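Local coordinates for ribose-phosphate pyrophosphokinase (Mycobacterium smegmatis, PDB 5MP7), which probably transfers the pyrophosphoryl group of ATP to the 1-hydroxyl of ribose 5-phosphate, making the central metabolite PRPP with the help of magnesium, at residues A[73-76]-A[77-81]; A[118-121]-A[122-126]. All blocks are in the same frame, centred on the assembly; numbering follows the deposited sequence.

Contact 1: A[73-76]-A[77-81]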
ATOM      1  N   GLN A  73       8.841  -5.692 -46.873  1.00 32.07           N
ATOM      2  CA  GLN A  73       9.107  -6.972 -46.264  1.00 33.16           C
ATOM      3  C   GLN A  73       9.565  -8.025 -47.283  1.00 28.63           C
ATOM      4  O   GLN A  73      10.488  -8.786 -47.031  1.00 24.77           O
ATOM      5  CB  GLN A  73       7.840  -7.458 -45.591  1.00 38.40           C
ATOM      6  CG  GLN A  73       7.999  -8.749 -44.839  1.00 47.43           C
ATOM      7  CD  GLN A  73       6.652  -9.310 -44.417  1.00 54.15           C
ATOM      8  OE1 GLN A  73       5.677  -8.568 -44.308  1.00 53.74           O
ATOM      9  NE2 GLN A  73       6.600 -10.621 -44.164  1.00 57.36           N
ATOM     10  N   TRP A  74       8.920  -8.062 -48.440  1.00 27.27           N
ATOM     11  CA  TRP A  74       9.246  -9.103 -49.422  1.00 27.27           C
ATOM     12  C   TRP A  74      10.524  -8.796 -50.157  1.00 26.17           C
ATOM     13  O   TRP A  74      11.245  -9.703 -50.571  1.00 26.12           O
ATOM     14  CB  TRP A  74       8.113  -9.339 -50.412  1.00 26.88           C
ATOM     15  CG  TRP A  74       6.810  -9.642 -49.796  1.00 27.65           C
ATOM     16  CD1 TRP A  74       5.670  -8.953 -49.992  1.00 30.37           C
ATOM     17  CD2 TRP A  74       6.506 -10.662 -48.858  1.00 28.35           C
ATOM     18  NE1 TRP A  74       4.660  -9.471 -49.234  1.00 31.67           N
ATOM     19  CE2 TRP A  74       5.142 -10.539 -48.536  1.00 28.56           C
ATOM     20  CE3 TRP A  74       7.245 -11.675 -48.262  1.00 31.68           C
ATOM     21  CZ2 TRP A  74       4.485 -11.399 -47.653  1.00 30.13           C
ATOM     22  CZ3 TRP A  74       6.592 -12.531 -47.358  1.00 34.62           C
ATOM     23  CH2 TRP A  74       5.215 -12.385 -47.075  1.00 30.61           C
ATOM     24  N   LEU A  75      10.796  -7.520 -50.324  1.00 26.65           N
ATOM     25  CA  LEU A  75      12.063  -7.070 -50.901  1.00 29.37           C
ATOM     26  C   LEU A  75      13.246  -7.416 -49.994  1.00 26.89           C
ATOM     27  O   LEU A  75      14.258  -7.938 -50.472  1.00 25.12           O
ATOM     28  CB  LEU A  75      12.007  -5.560 -51.181  1.00 31.59           C
ATOM     29  CG  LEU A  75      13.270  -4.981 -51.784  1.00 36.11           C
ATOM     30  CD1 LEU A  75      13.658  -5.669 -53.104  1.00 36.96           C
ATOM     31  CD2 LEU A  75      13.045  -3.481 -51.962  1.00 39.65           C
ATOM     32  N   MET A  76      13.114  -7.155 -48.689  1.00 26.49           N
ATOM     33  CA  MET A  76      14.143  -7.595 -47.715  1.00 27.67           C
ATOM     34  C   MET A  76      14.296  -9.109 -47.658  1.00 26.18           C
ATOM     35  O   MET A  76      15.397  -9.579 -47.590  1.00 24.37           O
ATOM     36  CB  MET A  76      13.856  -7.105 -46.320  1.00 30.98           C
ATOM     37  CG  MET A  76      14.057  -5.602 -46.163  1.00 39.22           C
ATOM     38  SD  MET A  76      15.699  -4.970 -46.581  1.00 47.54           S
ATOM     39  CE  MET A  76      16.764  -6.158 -45.750  1.00 41.47           C
ATOM     40  N   GLU A  77      13.203  -9.868 -47.762  1.00 24.82           N
ATOM     41  CA  GLU A  77      13.316 -11.312 -47.770  1.00 25.88           C
ATOM     42  C   GLU A  77      14.140 -11.803 -48.952  1.00 23.52           C
ATOM     43  O   GLU A  77      14.957 -12.690 -48.800  1.00 22.31           O
ATOM     44  CB  GLU A  77      11.927 -11.982 -47.730  1.00 30.64           C
ATOM     45  CG  GLU A  77      11.988 -13.510 -47.772  1.00 38.07           C
ATOM     46  CD  GLU A  77      10.653 -14.210 -47.444  1.00 45.83           C
ATOM     47  OE1 GLU A  77       9.773 -14.366 -48.351  1.00 41.10           O
ATOM     48  OE2 GLU A  77      10.499 -14.655 -46.271  1.00 54.03           O
ATOM     49  N   GLN A  78      13.902 -11.242 -50.133  1.00 23.09           N
ATOM     50  CA  GLN A  78      14.670 -11.590 -51.318  1.00 22.75           C
ATOM     51  C   GLN A  78      16.143 -11.231 -51.169  1.00 23.86           C
ATOM     52  O   GLN A  78      17.005 -12.039 -51.502  1.00 23.55           O
ATOM     53  CB  GLN A  78      14.073 -10.912 -52.548  1.00 23.45           C
ATOM     54  CG  GLN A  78      14.719 -11.339 -53.848  1.00 26.35           C
ATOM     55  CD  GLN A  78      13.867 -11.014 -55.046  1.00 27.96           C
ATOM     56  OE1 GLN A  78      13.294  -9.943 -55.099  1.00 32.43           O
ATOM     57  NE2 GLN A  78      13.728 -11.948 -55.971  1.00 28.86           N
ATOM     58  N   LEU A  79      16.442 -10.039 -50.653  1.00 24.58           N
ATOM     59  CA  LEU A  79      17.838  -9.650 -50.418  1.00 25.23           C
ATOM     60  C   LEU A  79      18.534 -10.546 -49.408  1.00 23.88           C
ATOM     61  O   LEU A  79      19.703 -10.875 -49.608  1.00 22.59           O
ATOM     62  CB  LEU A  79      17.957  -8.205 -49.924  1.00 27.05           C
ATOM     63  CG  LEU A  79      17.479  -7.139 -50.899  1.00 27.17           C
ATOM     64  CD1 LEU A  79      17.380  -5.808 -50.191  1.00 25.99           C
ATOM     65  CD2 LEU A  79      18.385  -7.047 -52.099  1.00 27.81           C
ATOM     66  N   ILE A  80      17.824 -10.935 -48.354  1.00 22.89           N
ATOM     67  CA  ILE A  80      18.374 -11.839 -47.328  1.00 24.57           C
ATOM     68  C   ILE A  80      18.679 -13.237 -47.913  1.00 26.00           C
ATOM     69  O   ILE A  80      19.726 -13.782 -47.655  1.00 23.83           O
ATOM     70  CB  ILE A  80      17.466 -11.902 -46.110  1.00 24.26           C
ATOM     71  CG1 ILE A  80      17.621 -10.617 -45.328  1.00 27.04           C
ATOM     72  CG2 ILE A  80      17.817 -13.031 -45.176  1.00 25.17           C
ATOM     73  CD1 ILE A  80      16.427 -10.317 -44.429  1.00 29.70           C
ATOM     74  N   MET A  81      17.787 -13.763 -48.743  1.00 27.84           N
ATOM     75  CA  MET A  81      18.016 -15.030 -49.422  1.00 28.72           C
ATOM     76  C   MET A  81      19.202 -14.970 -50.362  1.00 25.06           C
ATOM     77  O   MET A  81      19.965 -15.926 -50.470  1.00 24.17           O
ATOM     78  CB  MET A  81      16.776 -15.458 -50.227  1.00 31.67           C
ATOM     79  CG  MET A  81      15.708 -16.076 -49.348  1.00 38.47           C
ATOM     80  SD  MET A  81      14.065 -16.292 -50.086  1.00 47.33           S
ATOM     81  CE  MET A  81      14.333 -17.755 -51.042  1.00 44.56           C
TER
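Trp74 and Glu77 meet on the first turns of helix 71-87, the crossover helix of the beta-alpha-beta unit that runs from strand 60-64 to strand 92-97 in the N-terminal domain. Four successive i to i+4 backbone hydrogen bonds join residues 73-76 to residues 77-80. The shortest, from Ile80 N to Met76 O, measures 2.9 Å. The longest, from Gln78 N to Trp74 O, measures 3.1 Å.

Among the side chains, the carboxylate of Glu77 lies beside the indole. The two side chains point the same way, and OE1 lies at the edge of the ring near its plane, 3.7 Å from Trp74 CE3, with the planes of ring and carboxylate 50° apart. Glu77 reaches this place because its CG stands opposite the backbone N (chi1 179°) and its chain stays extended. Both carboxylate oxygens have firmer partners: OE1 accepts from Gln65 NE2, which also bonds Trp74 O, and OE2 makes a salt bridge with Arg18. The acid thus ties the helix to neighbouring loops. Gln78 NE2 in turn donates to Ile96 O of strand 92-97.

Apolar contacts occupy another side of the helix. Met76, bent at chi2 and chi3, brings its thioether forward alongside the next turn, where SD lies 4.1 Å from Leu79 CD1. This side of the helix faces a second subunit, whose Asn72 packs on Met76 and whose Pro114 packs on Ile80. The same bend brings Met76 CE to 4.4 Å from Ile80 CD1.

Contact 2: A[118-121]-A[122-126]; sequences RLVA and DLLKT
Arg118 reaches forward one turn to hold Asp122 side-on, its NE and NH1 both directed at the single oxygen OD1. The NE bond is short and nearly straight, 2.8 Å to OD1 with an N-H...O angle of 168°; that from NH1 to OD1 is longer at 3.3 Å and more bent. OD1 lies in the guanidinium plane, at its edge, and is approached on its syn side, while the carboxylate is turned 70° against the guanidinium. A bend at chi2 (59°) turns the arginine along the helix toward Asp122, making this i to i+4 salt bridge.

Helix 116-127, which connects strands 92-97 and 131-135 in a beta-alpha-beta crossover, carries its apolar side chains away from this salt bridge. Leu119 and Leu123 lie at an angle to one another, with CD1 of the first 3.9 Å from CD2 of the second. Val120 and Leu124 instead run side by side, and Leu124 continues onto Leu79 and Ile82 of helix 71-87.

Near the C-terminal end of the helix, Asp122 O is hydrogen-bonded by Thr126 N and by the hydroxyl OG1, which come from opposite faces of its carbonyl plane. Thr126 OG1 is also hydrogen-bonded to Thr126 OG1 of a second subunit.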
ATOM      1  N   ARG A 118      16.384   2.647 -59.240  1.00 28.44           N
ATOM      2  CA  ARG A 118      17.825   2.469 -59.364  1.00 27.56           C
ATOM      3  C   ARG A 118      18.394   1.932 -58.037  1.00 25.64           C
ATOM      4  O   ARG A 118      19.284   1.086 -58.039  1.00 22.79           O
ATOM      5  CB  ARG A 118      18.518   3.777 -59.818  1.00 27.00           C
ATOM      6  CG  ARG A 118      20.052   3.789 -59.700  1.00 27.64           C
ATOM      7  CD  ARG A 118      20.684   2.687 -60.514  1.00 28.69           C
ATOM      8  NE  ARG A 118      22.080   2.381 -60.264  1.00 31.46           N
ATOM      9  CZ  ARG A 118      23.139   2.875 -60.904  1.00 37.48           C
ATOM     10  NH1 ARG A 118      24.339   2.405 -60.602  1.00 42.67           N
ATOM     11  NH2 ARG A 118      23.051   3.837 -61.820  1.00 41.40           N
ATOM     12  N   LEU A 119      17.870   2.404 -56.916  1.00 24.08           N
ATOM     13  CA  LEU A 119      18.331   1.914 -55.610  1.00 25.26           C
ATOM     14  C   LEU A 119      18.045   0.426 -55.450  1.00 26.13           C
ATOM     15  O   LEU A 119      18.889  -0.294 -54.990  1.00 28.15           O
ATOM     16  CB  LEU A 119      17.683   2.680 -54.460  1.00 24.89           C
ATOM     17  CG  LEU A 119      18.002   2.223 -53.038  1.00 24.50           C
ATOM     18  CD1 LEU A 119      19.447   2.491 -52.688  1.00 24.16           C
ATOM     19  CD2 LEU A 119      17.053   2.904 -52.070  1.00 24.71           C
ATOM     20  N   VAL A 120      16.882  -0.039 -55.901  1.00 26.71           N
ATOM     21  CA  VAL A 120      16.558  -1.466 -55.861  1.00 24.47           C
ATOM     22  C   VAL A 120      17.567  -2.301 -56.634  1.00 25.23           C
ATOM     23  O   VAL A 120      18.002  -3.356 -56.161  1.00 25.33           O
ATOM     24  CB  VAL A 120      15.150  -1.722 -56.395  1.00 25.03           C
ATOM     25  CG1 VAL A 120      14.882  -3.207 -56.650  1.00 26.86           C
ATOM     26  CG2 VAL A 120      14.119  -1.198 -55.413  1.00 25.66           C
ATOM     27  N   ALA A 121      17.929  -1.866 -57.836  1.00 26.06           N
ATOM     28  CA  ALA A 121      18.926  -2.600 -58.621  1.00 26.89           C
ATOM     29  C   ALA A 121      20.283  -2.649 -57.931  1.00 25.57           C
ATOM     30  O   ALA A 121      20.931  -3.668 -57.988  1.00 26.05           O
ATOM     31  CB  ALA A 121      19.068  -2.022 -60.027  1.00 27.94           C
ATOM     32  N   ASP A 122      20.692  -1.550 -57.304  1.00 27.50           N
ATOM     33  CA  ASP A 122      21.967  -1.483 -56.601  1.00 31.51           C
ATOM     34  C   ASP A 122      21.990  -2.378 -55.374  1.00 29.70           C
ATOM     35  O   ASP A 122      23.003  -3.007 -55.098  1.00 30.23           O
ATOM     36  CB  ASP A 122      22.271  -0.074 -56.144  1.00 37.24           C
ATOM     37  CG  ASP A 122      22.538   0.901 -57.312  1.00 55.07           C
ATOM     38  OD1 ASP A 122      22.912   0.427 -58.417  1.00 63.54           O
ATOM     39  OD2 ASP A 122      22.397   2.154 -57.106  1.00 69.10           O
ATOM     40  N   LEU A 123      20.891  -2.409 -54.632  1.00 25.15           N
ATOM     41  CA  LEU A 123      20.778  -3.291 -53.500  1.00 23.94           C
ATOM     42  C   LEU A 123      20.818  -4.772 -53.904  1.00 22.31           C
ATOM     43  O   LEU A 123      21.458  -5.556 -53.242  1.00 22.06           O
ATOM     44  CB  LEU A 123      19.481  -3.011 -52.739  1.00 25.20           C
ATOM     45  CG  LEU A 123      19.212  -1.621 -52.200  1.00 23.27           C
ATOM     46  CD1 LEU A 123      17.940  -1.669 -51.402  1.00 23.66           C
ATOM     47  CD2 LEU A 123      20.344  -1.044 -51.388  1.00 24.21           C
ATOM     48  N   LEU A 124      20.137  -5.154 -54.976  1.00 23.56           N
ATOM     49  CA  LEU A 124      20.210  -6.528 -55.482  1.00 24.64           C
ATOM     50  C   LEU A 124      21.621  -6.903 -55.895  1.00 26.86           C
ATOM     51  O   LEU A 124      22.039  -8.034 -55.676  1.00 27.71           O
ATOM     52  CB  LEU A 124      19.263  -6.749 -56.671  1.00 26.22           C
ATOM     53  CG  LEU A 124      17.765  -6.745 -56.335  1.00 28.06           C
ATOM     54  CD1 LEU A 124      16.882  -6.451 -57.553  1.00 28.88           C
ATOM     55  CD2 LEU A 124      17.351  -8.076 -55.741  1.00 27.34           C
ATOM     56  N   LYS A 125      22.342  -5.968 -56.528  1.00 27.07           N
ATOM     57  CA  LYS A 125      23.747  -6.181 -56.887  1.00 28.71           C
ATOM     58  C   LYS A 125      24.656  -6.364 -55.661  1.00 26.24           C
ATOM     59  O   LYS A 125      25.484  -7.262 -55.637  1.00 24.40           O
ATOM     60  CB  LYS A 125      24.281  -4.981 -57.697  1.00 33.55           C
ATOM     61  CG  LYS A 125      25.685  -5.123 -58.269  1.00 34.99           C
ATOM     62  CD  LYS A 125      25.661  -6.197 -59.329  1.00 40.62           C
ATOM     63  CE  LYS A 125      27.028  -6.511 -59.919  1.00 50.16           C
ATOM     64  NZ  LYS A 125      26.889  -7.805 -60.676  1.00 53.06           N
ATOM     65  N   THR A 126      24.506  -5.495 -54.675  1.00 23.41           N
ATOM     66  CA  THR A 126      25.244  -5.577 -53.454  1.00 25.09           C
ATOM     67  C   THR A 126      24.965  -6.891 -52.667  1.00 26.72           C
ATOM     68  O   THR A 126      25.874  -7.475 -52.080  1.00 27.05           O
ATOM     69  CB  THR A 126      24.861  -4.394 -52.571  1.00 26.28           C
ATOM     70  OG1 THR A 126      25.172  -3.173 -53.237  1.00 28.17           O
ATOM     71  CG2 THR A 126      25.604  -4.412 -51.247  1.00 28.86           C
TER

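Contact 1 closes before contact 2 opens along the chain, and their centres lie 12 Å apart in the N-terminal domain. Helices 71-87 and 116-127 belong to successive beta-alpha-beta units that share strand 92-97, the middle strand of the five-stranded parallel sheet. The helices pack directly on each other: Leu79 CD2 approaches Leu123 O at 3.6 Å, and Leu75 CD2 lies 4.3 Å from Val120 CG2. Both contacts also touch a second subunit, so this pair of helices contributes to an interface of the homohexamer. Gln105, a predicted ATP-binding residue, lies about 11 Å from Leu75 and about 8 Å from Val120, between side chains.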